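Local coordinates for fiber protein (Human adenovirus 16, PDB 3CNC) that forms the trimeric receptor-binding knob at the end of the viral fiber and probably attaches the virus to host cells through CD46, at residues N39-P49 with L104-N112; S74-N84 with A195-L206. All blocks are in the same frame, centred on the assembly; numbering follows the deposited sequence.

Contact 1 of 2, residues N39-P49 with L104-N112; sequences NCVIKEGEDSP and LSSLKSNLN
Cys40 and Leu107 face each other in a single beta bridge, their CA atoms 4.3 Å apart, and the two loops illustrate how one bridge can join irregular chains without a full strand pair. Two nearly straight backbone bonds frame it: Lys108 N donates to Asn39 O at 2.8 Å, and Val41 N donates to Ser106 O at 2.7 Å. Further on, a type II turn from Lys43 to Glu46, closed by Glu46 N to Lys43 O, folds 39-49 back so that Asp47 and Pro49 also reach Lys108.

Lys108 carries much of the side-chain contact. Its chain bends at chi2 (-57°), then runs straight, laying the methylenes across Val41, with CE 3.5 Å from Val41 CG2. The ammonium turns back on its own loop, where NZ donates to Ser105 O at 3.0 Å and also to Thr102 O; Asp47 OD1 stays 4.4 Å from Lys108 NZ, a nearby opposite charge rather than a salt bridge. At the other end, Leu107 reaches obliquely with CD1 to Asn39 CG, 3.6 Å away, while Asn39 OD1 accepts from Leu53 N. Cys40 SG lies against Ser106 CB at 3.9 Å, and Ser106 OG is bonded to Asn91 N.

Strand 51-60 flanks the bridge through Cys51 and Leu53, which touch Cys40, and Leu53 also meets Leu107; strand 85-94 packs on Ile42 and Ser106, placing the contact between strands of the knob's two antiparallel sheets.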
loop_
_atom_site.group_PDB
_atom_site.type_symbol
_atom_site.label_atom_id
_atom_site.label_comp_id
_atom_site.label_asym_id
_atom_site.label_seq_id
_atom_site.Cartn_x
_atom_site.Cartn_y
_atom_site.Cartn_z
ATOM N N ASN A 39 1.211 -24.831 5.737
ATOM C CA ASN A 39 2.664 -24.741 5.614
ATOM C C ASN A 39 3.280 -23.946 6.760
ATOM O O ASN A 39 4.491 -23.734 6.796
ATOM C CB ASN A 39 3.003 -24.032 4.292
ATOM C CG ASN A 39 2.419 -22.598 4.227
ATOM O OD1 ASN A 39 1.758 -22.150 5.161
ATOM N ND2 ASN A 39 2.665 -21.890 3.120
ATOM N N CYS A 40 2.453 -23.529 7.709
ATOM C CA CYS A 40 2.938 -22.682 8.779
ATOM C C CYS A 40 2.488 -23.091 10.190
ATOM O O CYS A 40 1.357 -23.534 10.386
ATOM C CB CYS A 40 2.481 -21.255 8.449
ATOM S SG CYS A 40 3.087 -19.926 9.474
ATOM N N VAL A 41 3.379 -22.924 11.166
ATOM C CA VAL A 41 3.082 -23.263 12.558
ATOM C C VAL A 41 2.909 -22.022 13.431
ATOM O O VAL A 41 3.842 -21.238 13.616
ATOM C CB VAL A 41 4.192 -24.137 13.182
ATOM C CG1 VAL A 41 3.828 -24.481 14.613
ATOM C CG2 VAL A 41 4.382 -25.406 12.366
ATOM N N ILE A 42 1.714 -21.863 13.982
ATOM C CA ILE A 42 1.404 -20.726 14.829
ATOM C C ILE A 42 1.363 -21.090 16.311
ATOM O O ILE A 42 1.582 -20.226 17.171
ATOM C CB ILE A 42 0.043 -20.087 14.405
ATOM C CG1 ILE A 42 0.302 -18.828 13.587
ATOM C CG2 ILE A 42 -0.795 -19.727 15.611
ATOM C CD1 ILE A 42 1.177 -19.055 12.388
ATOM N N LYS A 43 1.091 -22.358 16.617
ATOM C CA LYS A 43 1.023 -22.788 18.013
ATOM C C LYS A 43 2.399 -23.005 18.637
ATOM O O LYS A 43 3.266 -23.665 18.049
ATOM C CB LYS A 43 0.206 -24.077 18.156
ATOM C CG LYS A 43 -0.026 -24.470 19.611
ATOM C CD LYS A 43 -0.648 -25.849 19.747
ATOM C CE LYS A 43 -0.732 -26.263 21.211
ATOM N NZ LYS A 43 -1.170 -27.679 21.365
ATOM N N GLU A 44 2.568 -22.453 19.839
ATOM C CA GLU A 44 3.810 -22.539 20.613
ATOM C C GLU A 44 4.355 -23.958 20.746
ATOM O O GLU A 44 3.637 -24.868 21.159
ATOM C CB GLU A 44 3.581 -21.973 22.016
ATOM C CG GLU A 44 3.244 -20.492 22.057
ATOM C CD GLU A 44 4.457 -19.615 21.821
ATOM O OE1 GLU A 44 5.419 -19.719 22.614
ATOM O OE2 GLU A 44 4.450 -18.826 20.849
ATOM N N GLY A 45 5.625 -24.137 20.403
ATOM C CA GLY A 45 6.239 -25.448 20.514
ATOM C C GLY A 45 5.933 -26.424 19.393
ATOM O O GLY A 45 6.731 -27.323 19.124
ATOM N N GLU A 46 4.784 -26.265 18.743
ATOM C CA GLU A 46 4.398 -27.151 17.649
ATOM C C GLU A 46 5.427 -27.190 16.526
ATOM O O GLU A 46 6.161 -26.224 16.309
ATOM C CB GLU A 46 3.045 -26.729 17.077
ATOM C CG GLU A 46 1.871 -27.364 17.776
ATOM C CD GLU A 46 1.990 -28.874 17.806
ATOM O OE1 GLU A 46 2.167 -29.477 16.724
ATOM O OE2 GLU A 46 1.911 -29.457 18.908
ATOM N N ASP A 47 5.464 -28.313 15.814
ATOM C CA ASP A 47 6.389 -28.509 14.698
ATOM C C ASP A 47 5.651 -28.795 13.392
ATOM O O ASP A 47 6.208 -28.626 12.304
ATOM C CB ASP A 47 7.343 -29.673 14.990
ATOM C CG ASP A 47 8.583 -29.243 15.747
ATOM O OD1 ASP A 47 9.368 -28.441 15.194
ATOM O OD2 ASP A 47 8.774 -29.707 16.891
ATOM N N SER A 48 4.402 -29.240 13.505
ATOM C CA SER A 48 3.600 -29.552 12.326
ATOM C C SER A 48 2.655 -28.402 11.974
ATOM O O SER A 48 2.033 -27.796 12.848
ATOM C CB SER A 48 2.787 -30.825 12.551
ATOM O OG SER A 48 1.814 -30.616 13.558
ATOM N N PRO A 49 2.542 -28.095 10.674
ATOM C CA PRO A 49 1.690 -27.027 10.142
ATOM C C PRO A 49 0.290 -27.031 10.718
ATOM O O PRO A 49 -0.388 -28.058 10.698
ATOM C CB PRO A 49 1.681 -27.307 8.645
ATOM C CG PRO A 49 3.064 -27.802 8.410
ATOM C CD PRO A 49 3.295 -28.752 9.592
ATOM N N LEU A 104 13.874 -22.633 12.610
ATOM C CA LEU A 104 13.829 -21.352 13.313
ATOM C C LEU A 104 12.593 -20.544 12.933
ATOM O O LEU A 104 12.223 -19.595 13.629
ATOM C CB LEU A 104 15.077 -20.514 12.998
ATOM C CG LEU A 104 16.433 -20.855 13.628
ATOM C CD1 LEU A 104 17.513 -19.964 13.026
ATOM C CD2 LEU A 104 16.370 -20.673 15.142
ATOM N N SER A 105 11.947 -20.933 11.836
ATOM C CA SER A 105 10.780 -20.203 11.338
ATOM C C SER A 105 9.422 -20.869 11.525
ATOM O O SER A 105 9.317 -22.093 11.610
ATOM C CB SER A 105 10.974 -19.905 9.848
ATOM O OG SER A 105 12.307 -19.486 9.593
ATOM N N SER A 106 8.380 -20.045 11.580
ATOM C CA SER A 106 7.025 -20.548 11.711
ATOM C C SER A 106 6.656 -21.263 10.413
ATOM O O SER A 106 5.869 -22.204 10.435
ATOM C CB SER A 106 6.046 -19.406 11.948
ATOM O OG SER A 106 6.408 -18.656 13.086
ATOM N N LEU A 107 7.225 -20.806 9.294
ATOM C CA LEU A 107 6.978 -21.399 7.976
ATOM C C LEU A 107 7.837 -22.657 7.817
ATOM O O LEU A 107 9.057 -22.601 7.959
ATOM C CB LEU A 107 7.318 -20.394 6.870
ATOM C CG LEU A 107 7.071 -20.799 5.412
ATOM C CD1 LEU A 107 5.580 -21.040 5.165
ATOM C CD2 LEU A 107 7.596 -19.694 4.497
ATOM N N LYS A 108 7.206 -23.785 7.504
ATOM C CA LYS A 108 7.939 -25.044 7.396
ATOM C C LYS A 108 8.328 -25.540 6.017
ATOM O O LYS A 108 8.917 -26.607 5.888
ATOM C CB LYS A 108 7.185 -26.147 8.138
ATOM C CG LYS A 108 6.902 -25.803 9.592
ATOM C CD LYS A 108 8.185 -25.475 10.360
ATOM C CE LYS A 108 7.878 -25.126 11.820
ATOM N NZ LYS A 108 9.118 -24.903 12.630
ATOM N N SER A 109 7.990 -24.792 4.979
ATOM C CA SER A 109 8.392 -25.176 3.634
ATOM C C SER A 109 9.039 -23.925 3.042
ATOM O O SER A 109 8.532 -22.814 3.228
ATOM C CB SER A 109 7.187 -25.643 2.807
ATOM O OG SER A 109 6.074 -24.795 2.990
ATOM N N ASN A 110 10.170 -24.092 2.363
ATOM C CA ASN A 110 10.868 -22.943 1.790
ATOM C C ASN A 110 10.064 -22.284 0.672
ATOM O O ASN A 110 9.276 -22.933 -0.015
ATOM C CB ASN A 110 12.264 -23.355 1.281
ATOM C CG ASN A 110 13.138 -22.147 0.892
ATOM O OD1 ASN A 110 13.219 -21.151 1.623
ATOM N ND2 ASN A 110 13.802 -22.243 -0.259
ATOM N N LEU A 111 10.251 -20.977 0.526
ATOM C CA LEU A 111 9.574 -20.199 -0.502
ATOM C C LEU A 111 10.276 -20.520 -1.810
ATOM O O LEU A 111 11.320 -21.162 -1.808
ATOM C CB LEU A 111 9.720 -18.699 -0.212
ATOM C CG LEU A 111 9.178 -18.136 1.107
ATOM C CD1 LEU A 111 9.759 -16.741 1.330
ATOM C CD2 LEU A 111 7.647 -18.090 1.085
ATOM N N ASN A 112 9.702 -20.092 -2.928
ATOM C CA ASN A 112 10.342 -20.313 -4.212
ATOM C C ASN A 112 9.765 -19.351 -5.243
ATOM O O ASN A 112 8.890 -18.553 -4.918
ATOM C CB ASN A 112 10.179 -21.762 -4.658
ATOM C CG ASN A 112 11.386 -22.263 -5.430
ATOM O OD1 ASN A 112 11.747 -21.713 -6.472
ATOM N ND2 ASN A 112 12.021 -23.309 -4.919
#

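Contact 2 of 2, residues S74-N84 with A195-L206; sequences SEYTNTLFKNN and AEEAPETTEVTL
Asn78 binds 195-206 through both its backbone and its side chain, an example of a loop pair held by polar bonds spaced along its length. Its OD1 accepts from Leu206 N at 3.0 Å, with the donor 38° out of the amide's carbonyl plane; chi1 of -61° sets the amide beside its own backbone N, over Thr205 CA. Asn78 O takes a weak hydrogen bond from Val204 N at 3.1 Å. Farther along, Glu200 N donates to Phe81 O (3.0 Å, 161° at the hydrogen), and Ala195 N closes the far end on Asn84 O at 2.9 Å.

Within 74-84, Ser74 OG accepts from Thr77 N in an ST motif, and Ser74 O receives both Asn78 N and Thr77 OG1, which ties down the turn that presents Asn78.

Apolar contacts lie beside these bonds. Leu206 sends one methyl branch to Leu80, CD2 4.0 Å from Leu80 CD1, and the other to Phe81, where the closeness of CD1 to the ring is doubtful. Phe81 CB meets Pro199 CB at 4.4 Å. Other carbons pack against backbone carbonyls: Pro199 CD against Phe81 O, Ala198 CB on the Lys82 carbonyl, and CD of the bent Lys82 chain 3.3 Å from Thr201 O.

At the solvent-exposed edge, Glu75 and Glu203 cross with nearly parallel carboxylate planes, Glu75 OE1 and Glu203 OE2 4.1 Å apart; this proximity could raise the affinity of either group for a proton.

The loop between strands 63-72 and 85-94 is thereby joined to that between 185-194 and 211-216. Inward, Phe81 stacks edge-to-face with Tyr158 of strand 151-159 and touches Leu168 and Leu193 of strands 165-174 and 185-194. Glu200 OE2 accepts from Thr161 N, and the Leu206 backbone bonds to Gly72 of strand 63-72.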
loop_
_atom_site.group_PDB
_atom_site.type_symbol
_atom_site.label_atom_id
_atom_site.label_comp_id
_atom_site.label_asym_id
_atom_site.label_seq_id
_atom_site.Cartn_x
_atom_site.Cartn_y
_atom_site.Cartn_z
ATOM N N SER A 74 -6.663 -25.707 11.730
ATOM C CA SER A 74 -6.720 -26.604 12.876
ATOM C C SER A 74 -7.675 -26.063 13.922
ATOM O O SER A 74 -7.943 -24.854 13.980
ATOM C CB SER A 74 -5.333 -26.779 13.508
ATOM O OG SER A 74 -4.978 -25.655 14.295
ATOM N N GLU A 75 -8.181 -26.965 14.755
ATOM C CA GLU A 75 -9.107 -26.586 15.814
ATOM C C GLU A 75 -8.483 -25.509 16.707
ATOM O O GLU A 75 -9.174 -24.608 17.194
ATOM C CB GLU A 75 -9.478 -27.821 16.637
ATOM C CG GLU A 75 -10.615 -27.597 17.612
ATOM C CD GLU A 75 -11.232 -28.897 18.085
ATOM O OE1 GLU A 75 -12.168 -28.841 18.908
ATOM O OE2 GLU A 75 -10.785 -29.974 17.630
ATOM N N TYR A 76 -7.172 -25.592 16.914
ATOM C CA TYR A 76 -6.500 -24.597 17.739
ATOM C C TYR A 76 -6.565 -23.208 17.114
ATOM O O TYR A 76 -7.054 -22.265 17.744
ATOM C CB TYR A 76 -5.031 -24.966 17.978
ATOM C CG TYR A 76 -4.288 -23.884 18.734
ATOM C CD1 TYR A 76 -3.312 -23.113 18.107
ATOM C CD2 TYR A 76 -4.601 -23.594 20.064
ATOM C CE1 TYR A 76 -2.665 -22.080 18.783
ATOM C CE2 TYR A 76 -3.963 -22.563 20.748
ATOM C CZ TYR A 76 -2.997 -21.812 20.101
ATOM O OH TYR A 76 -2.354 -20.794 20.767
ATOM N N THR A 77 -6.069 -23.081 15.882
ATOM C CA THR A 77 -6.076 -21.787 15.208
ATOM C C THR A 77 -7.502 -21.309 14.992
ATOM O O THR A 77 -7.800 -20.126 15.173
ATOM C CB THR A 77 -5.367 -21.822 13.810
ATOM O OG1 THR A 77 -6.150 -22.586 12.877
ATOM C CG2 THR A 77 -3.971 -22.423 13.926
ATOM N N ASN A 78 -8.391 -22.229 14.631
ATOM C CA ASN A 78 -9.769 -21.845 14.363
ATOM C C ASN A 78 -10.619 -21.623 15.608
ATOM O O ASN A 78 -11.830 -21.447 15.533
ATOM C CB ASN A 78 -10.407 -22.857 13.408
ATOM C CG ASN A 78 -9.676 -22.912 12.064
ATOM O OD1 ASN A 78 -9.129 -21.906 11.605
ATOM N ND2 ASN A 78 -9.667 -24.080 11.431
ATOM N N THR A 79 -9.961 -21.588 16.756
ATOM C CA THR A 79 -10.651 -21.366 18.014
ATOM C C THR A 79 -10.115 -20.098 18.653
ATOM O O THR A 79 -10.797 -19.457 19.456
ATOM C CB THR A 79 -10.430 -22.544 18.972
ATOM O OG1 THR A 79 -11.061 -23.710 18.436
ATOM C CG2 THR A 79 -11.013 -22.242 20.338
ATOM N N LEU A 80 -8.892 -19.738 18.273
ATOM C CA LEU A 80 -8.224 -18.561 18.807
ATOM C C LEU A 80 -9.106 -17.341 18.995
ATOM O O LEU A 80 -8.910 -16.578 19.942
ATOM C CB LEU A 80 -7.042 -18.180 17.916
ATOM C CG LEU A 80 -5.805 -19.070 18.002
ATOM C CD1 LEU A 80 -4.869 -18.737 16.858
ATOM C CD2 LEU A 80 -5.118 -18.874 19.352
ATOM N N PHE A 81 -10.081 -17.149 18.111
ATOM C CA PHE A 81 -10.940 -15.976 18.209
ATOM C C PHE A 81 -12.193 -16.095 19.063
ATOM O O PHE A 81 -13.174 -15.377 18.854
ATOM C CB PHE A 81 -11.287 -15.470 16.806
ATOM C CG PHE A 81 -10.154 -14.726 16.132
ATOM C CD1 PHE A 81 -10.300 -14.227 14.844
ATOM C CD2 PHE A 81 -8.947 -14.509 16.795
ATOM C CE1 PHE A 81 -9.264 -13.526 14.231
ATOM C CE2 PHE A 81 -7.907 -13.809 16.184
ATOM C CZ PHE A 81 -8.068 -13.317 14.902
ATOM N N LYS A 82 -12.158 -17.001 20.034
ATOM C CA LYS A 82 -13.273 -17.149 20.951
ATOM C C LYS A 82 -12.875 -16.309 22.160
ATOM O O LYS A 82 -13.583 -16.266 23.166
ATOM C CB LYS A 82 -13.476 -18.611 21.352
ATOM C CG LYS A 82 -13.813 -19.511 20.178
ATOM C CD LYS A 82 -14.829 -20.589 20.543
ATOM C CE LYS A 82 -14.305 -21.550 21.606
ATOM N NZ LYS A 82 -15.269 -22.666 21.852
ATOM N N ASN A 83 -11.721 -15.651 22.034
ATOM C CA ASN A 83 -11.172 -14.762 23.062
ATOM C C ASN A 83 -11.186 -13.358 22.472
ATOM O O ASN A 83 -11.190 -13.204 21.251
ATOM C CB ASN A 83 -9.734 -15.149 23.400
ATOM C CG ASN A 83 -9.598 -16.605 23.788
ATOM O OD1 ASN A 83 -10.175 -17.051 24.779
ATOM N ND2 ASN A 83 -8.832 -17.358 23.004
ATOM N N ASN A 84 -11.183 -12.337 23.322
ATOM C CA ASN A 84 -11.217 -10.959 22.836
ATOM C C ASN A 84 -9.840 -10.311 22.693
ATOM O O ASN A 84 -9.721 -9.211 22.151
ATOM C CB ASN A 84 -12.074 -10.089 23.757
ATOM C CG ASN A 84 -11.420 -9.848 25.105
ATOM O OD1 ASN A 84 -11.625 -8.802 25.723
ATOM N ND2 ASN A 84 -10.633 -10.820 25.572
ATOM N N ALA A 195 -10.322 -6.528 21.194
ATOM C CA ALA A 195 -11.679 -6.009 21.152
ATOM C C ALA A 195 -12.474 -6.147 22.444
ATOM O O ALA A 195 -12.032 -6.774 23.408
ATOM C CB ALA A 195 -12.425 -6.670 20.020
ATOM N N GLU A 196 -13.657 -5.539 22.442
ATOM C CA GLU A 196 -14.565 -5.570 23.582
ATOM C C GLU A 196 -14.927 -7.006 23.918
ATOM O O GLU A 196 -14.718 -7.469 25.041
ATOM C CB GLU A 196 -15.842 -4.793 23.256
ATOM C CG GLU A 196 -15.649 -3.293 23.140
ATOM C CD GLU A 196 -15.499 -2.619 24.490
ATOM O OE1 GLU A 196 -14.633 -3.050 25.283
ATOM O OE2 GLU A 196 -16.247 -1.653 24.757
ATOM N N GLU A 197 -15.471 -7.710 22.934
ATOM C CA GLU A 197 -15.865 -9.095 23.136
ATOM C C GLU A 197 -15.407 -9.991 22.000
ATOM O O GLU A 197 -15.251 -9.544 20.865
ATOM C CB GLU A 197 -17.380 -9.177 23.306
ATOM C CG GLU A 197 -18.156 -8.338 22.314
ATOM C CD GLU A 197 -19.574 -8.070 22.777
ATOM O OE1 GLU A 197 -20.340 -9.043 22.954
ATOM O OE2 GLU A 197 -19.920 -6.885 22.972
ATOM N N ALA A 198 -15.184 -11.260 22.324
ATOM C CA ALA A 198 -14.732 -12.237 21.348
ATOM C C ALA A 198 -15.532 -12.162 20.059
ATOM O O ALA A 198 -16.744 -11.952 20.078
ATOM C CB ALA A 198 -14.824 -13.641 21.927
ATOM N N PRO A 199 -14.845 -12.301 18.913
ATOM C CA PRO A 199 -15.450 -12.263 17.579
ATOM C C PRO A 199 -16.353 -13.470 17.322
ATOM O O PRO A 199 -17.422 -13.336 16.730
ATOM C CB PRO A 199 -14.235 -12.249 16.653
ATOM C CG PRO A 199 -13.229 -11.499 17.453
ATOM C CD PRO A 199 -13.384 -12.135 18.816
ATOM N N GLU A 200 -15.911 -14.645 17.762
ATOM C CA GLU A 200 -16.683 -15.868 17.564
ATOM C C GLU A 200 -17.065 -16.574 18.870
ATOM O O GLU A 200 -16.700 -16.142 19.967
ATOM C CB GLU A 200 -15.913 -16.861 16.685
ATOM C CG GLU A 200 -15.546 -16.377 15.280
ATOM C CD GLU A 200 -16.738 -15.906 14.460
ATOM O OE1 GLU A 200 -17.867 -16.406 14.661
ATOM O OE2 GLU A 200 -16.535 -15.035 13.592
ATOM N N THR A 201 -17.802 -17.672 18.720
ATOM C CA THR A 201 -18.263 -18.502 19.829
ATOM C C THR A 201 -18.100 -19.954 19.396
ATOM O O THR A 201 -18.065 -20.866 20.217
ATOM C CB THR A 201 -19.753 -18.228 20.146
ATOM O OG1 THR A 201 -19.854 -17.122 21.050
ATOM C CG2 THR A 201 -20.413 -19.447 20.768
ATOM N N THR A 202 -17.993 -20.149 18.085
ATOM C CA THR A 202 -17.844 -21.473 17.507
ATOM C C THR A 202 -16.478 -21.568 16.856
ATOM O O THR A 202 -15.773 -20.571 16.740
ATOM C CB THR A 202 -18.895 -21.707 16.417
ATOM O OG1 THR A 202 -20.157 -21.199 16.862
ATOM C CG2 THR A 202 -19.029 -23.193 16.108
ATOM N N GLU A 203 -16.097 -22.770 16.444
ATOM C CA GLU A 203 -14.831 -22.947 15.758
ATOM C C GLU A 203 -15.085 -22.451 14.328
ATOM O O GLU A 203 -15.858 -23.052 13.582
ATOM C CB GLU A 203 -14.421 -24.420 15.746
ATOM C CG GLU A 203 -13.235 -24.713 14.849
ATOM C CD GLU A 203 -12.918 -26.193 14.740
ATOM O OE1 GLU A 203 -12.056 -26.560 13.910
ATOM O OE2 GLU A 203 -13.526 -26.995 15.485
ATOM N N VAL A 204 -14.456 -21.337 13.964
ATOM C CA VAL A 204 -14.617 -20.755 12.629
ATOM C C VAL A 204 -13.240 -20.541 12.014
ATOM O O VAL A 204 -12.316 -20.112 12.703
ATOM C CB VAL A 204 -15.331 -19.385 12.698
ATOM C CG1 VAL A 204 -15.791 -18.964 11.307
ATOM C CG2 VAL A 204 -16.507 -19.458 13.658
ATOM N N THR A 205 -13.102 -20.832 10.724
ATOM C CA THR A 205 -11.815 -20.658 10.054
ATOM C C THR A 205 -11.240 -19.250 10.202
ATOM O O THR A 205 -11.867 -18.262 9.821
ATOM C CB THR A 205 -11.906 -20.978 8.563
ATOM O OG1 THR A 205 -12.219 -22.364 8.397
ATOM C CG2 THR A 205 -10.569 -20.684 7.880
ATOM N N LEU A 206 -10.038 -19.177 10.757
ATOM C CA LEU A 206 -9.354 -17.906 10.979
ATOM C C LEU A 206 -8.788 -17.364 9.664
ATOM O O LEU A 206 -7.929 -17.984 9.037
ATOM C CB LEU A 206 -8.236 -18.100 12.014
ATOM C CG LEU A 206 -7.173 -17.014 12.186
ATOM C CD1 LEU A 206 -7.824 -15.698 12.520
ATOM C CD2 LEU A 206 -6.216 -17.421 13.292
#

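Overall arrangement
Both contacts pair loops that connect strands of the knob, yet they occupy different depths. Contact 1 is partly buried, its centre about 10 Å from that of the chain, and rests on one backbone bridge supplemented by aliphatic packing. Contact 2 lies at the surface, about 20 Å from the chain centre, and spreads over more than twice the buried area, with four bonds across it, one of them weak, and acidic groups at its edge. Strand 85-94 connects the two: 74-84 leads into it, and residues of contact 1 pack against it. The contacts also touch directly, Lys43 CB lying 3.6 Å from Tyr76 CE1, although their centres are about 21 Å apart.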